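Local coordinates for protein RMD9, mitochondrial (Saccharomyces cerevisiae S288C, PDB 7A9X), which binds a dodecameric sequence motif in the 3'-UTRs of mitochondrial mRNAs and takes part in their processing or stability, at residues F337-Y341 and K385-I389. Numbering follows the deposited sequence.
Sequences FDHVY and KLQEI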
loop_
_atom_site.group_PDB
_atom_site.type_symbol
_atom_site.label_atom_id
_atom_site.label_comp_id
_atom_site.label_asym_id
_atom_site.label_seq_id
_atom_site.Cartn_x
_atom_site.Cartn_y
_atom_site.Cartn_z
ATOM N N PHE A 337 18.400 -15.537 -7.609
ATOM C CA PHE A 337 17.505 -14.755 -8.453
ATOM C C PHE A 337 16.601 -15.651 -9.290
ATOM O O PHE A 337 15.438 -15.309 -9.535
ATOM C CB PHE A 337 18.299 -13.818 -9.360
ATOM C CG PHE A 337 17.440 -13.080 -10.342
ATOM C CD1 PHE A 337 16.686 -11.991 -9.935
ATOM C CD2 PHE A 337 17.364 -13.490 -11.663
ATOM C CE1 PHE A 337 15.882 -11.315 -10.831
ATOM C CE2 PHE A 337 16.562 -12.821 -12.564
ATOM C CZ PHE A 337 15.819 -11.729 -12.148
ATOM N N ASP A 338 17.120 -16.791 -9.749
ATOM C CA ASP A 338 16.294 -17.704 -10.532
ATOM C C ASP A 338 15.098 -18.194 -9.728
ATOM O O ASP A 338 13.996 -18.337 -10.270
ATOM C CB ASP A 338 17.130 -18.883 -11.033
ATOM C CG ASP A 338 17.862 -18.567 -12.323
ATOM O OD1 ASP A 338 17.364 -17.724 -13.099
ATOM O OD2 ASP A 338 18.934 -19.160 -12.562
ATOM N N HIS A 339 15.290 -18.449 -8.430
ATOM C CA HIS A 339 14.162 -18.841 -7.592
ATOM C C HIS A 339 13.149 -17.709 -7.478
ATOM O O HIS A 339 11.938 -17.943 -7.554
ATOM C CB HIS A 339 14.654 -19.269 -6.210
ATOM C CG HIS A 339 13.632 -20.020 -5.415
ATOM N ND1 HIS A 339 13.841 -20.410 -4.109
ATOM C CD2 HIS A 339 12.395 -20.461 -5.744
ATOM C CE1 HIS A 339 12.776 -21.056 -3.669
ATOM N NE2 HIS A 339 11.884 -21.100 -4.641
ATOM N N VAL A 340 13.629 -16.477 -7.296
ATOM C CA VAL A 340 12.743 -15.318 -7.296
ATOM C C VAL A 340 12.072 -15.161 -8.654
ATOM O O VAL A 340 10.879 -14.841 -8.740
ATOM C CB VAL A 340 13.534 -14.054 -6.906
ATOM C CG1 VAL A 340 12.677 -12.807 -7.061
ATOM C CG2 VAL A 340 14.051 -14.169 -5.485
ATOM N N TYR A 341 12.821 -15.396 -9.733
ATOM C CA TYR A 341 12.277 -15.228 -11.076
ATOM C C TYR A 341 11.221 -16.283 -11.384
ATOM O O TYR A 341 10.219 -15.991 -12.047
ATOM C CB TYR A 341 13.412 -15.271 -12.099
ATOM C CG TYR A 341 12.982 -15.070 -13.534
ATOM C CD1 TYR A 341 12.300 -13.924 -13.923
ATOM C CD2 TYR A 341 13.276 -16.015 -14.503
ATOM C CE1 TYR A 341 11.912 -13.735 -15.237
ATOM C CE2 TYR A 341 12.894 -15.834 -15.819
ATOM C CZ TYR A 341 12.214 -14.693 -16.181
ATOM O OH TYR A 341 11.832 -14.512 -17.492
ATOM N N LYS A 385 18.665 -10.411 -19.933
ATOM C CA LYS A 385 17.644 -10.977 -19.056
ATOM C C LYS A 385 16.367 -10.146 -19.077
ATOM O O LYS A 385 15.267 -10.703 -18.987
ATOM C CB LYS A 385 18.179 -11.098 -17.629
ATOM C CG LYS A 385 17.356 -12.005 -16.725
ATOM C CD LYS A 385 17.480 -13.466 -17.136
ATOM C CE LYS A 385 16.714 -14.378 -16.187
ATOM N NZ LYS A 385 16.917 -15.821 -16.508
ATOM N N LEU A 386 16.489 -8.820 -19.198
ATOM C CA LEU A 386 15.303 -7.972 -19.304
ATOM C C LEU A 386 14.495 -8.306 -20.549
ATOM O O LEU A 386 13.259 -8.338 -20.505
ATOM C CB LEU A 386 15.704 -6.497 -19.312
ATOM C CG LEU A 386 16.092 -5.859 -17.979
ATOM C CD1 LEU A 386 16.585 -4.440 -18.201
ATOM C CD2 LEU A 386 14.915 -5.873 -17.017
ATOM N N GLN A 387 15.174 -8.550 -21.674
ATOM C CA GLN A 387 14.469 -8.905 -22.902
ATOM C C GLN A 387 13.692 -10.203 -22.734
ATOM O O GLN A 387 12.568 -10.332 -23.232
ATOM C CB GLN A 387 15.457 -9.016 -24.062
ATOM C CG GLN A 387 16.111 -7.701 -24.447
ATOM C CD GLN A 387 17.179 -7.874 -25.507
ATOM O OE1 GLN A 387 17.726 -8.964 -25.681
ATOM N NE2 GLN A 387 17.479 -6.799 -26.226
ATOM N N GLU A 388 14.276 -11.176 -22.034
ATOM C CA GLU A 388 13.553 -12.407 -21.735
ATOM C C GLU A 388 12.349 -12.128 -20.844
ATOM O O GLU A 388 11.283 -12.731 -21.019
ATOM C CB GLU A 388 14.496 -13.416 -21.080
ATOM C CG GLU A 388 13.827 -14.698 -20.607
ATOM C CD GLU A 388 14.790 -15.627 -19.887
ATOM O OE1 GLU A 388 16.011 -15.539 -20.138
ATOM O OE2 GLU A 388 14.325 -16.444 -19.064
ATOM N N ILE A 389 12.500 -11.207 -19.889
ATOM C CA ILE A 389 11.390 -10.830 -19.022
ATOM C C ILE A 389 10.301 -10.124 -19.822
ATOM O O ILE A 389 9.105 -10.371 -19.623
ATOM C CB ILE A 389 11.909 -9.959 -17.862
ATOM C CG1 ILE A 389 12.850 -10.773 -16.969
ATOM C CG2 ILE A 389 10.756 -9.389 -17.052
ATOM C CD1 ILE A 389 13.593 -9.948 -15.942
#
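Lys-385 makes the most varied contacts of segment 385-389. Its side chain reaches across to the helix turn 337-341. Lys-385 CE meets the edge of the Phe-337 ring, 3.9 Å from Phe-337 CE2. The same CE lies over one face of the Tyr-341 ring, so this one methylene touches both aromatic side chains. Its amine continues toward the exposed Asp-338. There Lys-385 NZ is 3.9 Å from Asp-338 OD1, a long salt bridge between the helices.

Glu-388 comes back to the interface one turn after Lys-385. Its OE2 is 3.7 Å from Lys-385 NZ, again a long salt bridge, so the lysine charge is shared by two acids in a small network. Glu-388 OE2 also lies 3.5 Å from Tyr-341 OH.

Ile-389 closes the buried side. Its CG1 is 3.6 Å from Tyr-341 CE1, an apolar contact. Phe-367 and Phe-371 of helix 357-374 also pack on Ile-389, while Phe-337 rests on Trp-331 of helix 320-334.

The two segments run nearly parallel, at 16°, with their axes 13.8 Å apart. Long side chains therefore bridge the gap, and no hydrogen bond crosses it. The bound RNA is about 13 Å from the nearest atom of the contact. This is the packing of equivalent second helices from successive helical hairpins, assigned as PPR5 and PPR6, in the alpha-solenoid of a pentatricopeptide repeat protein.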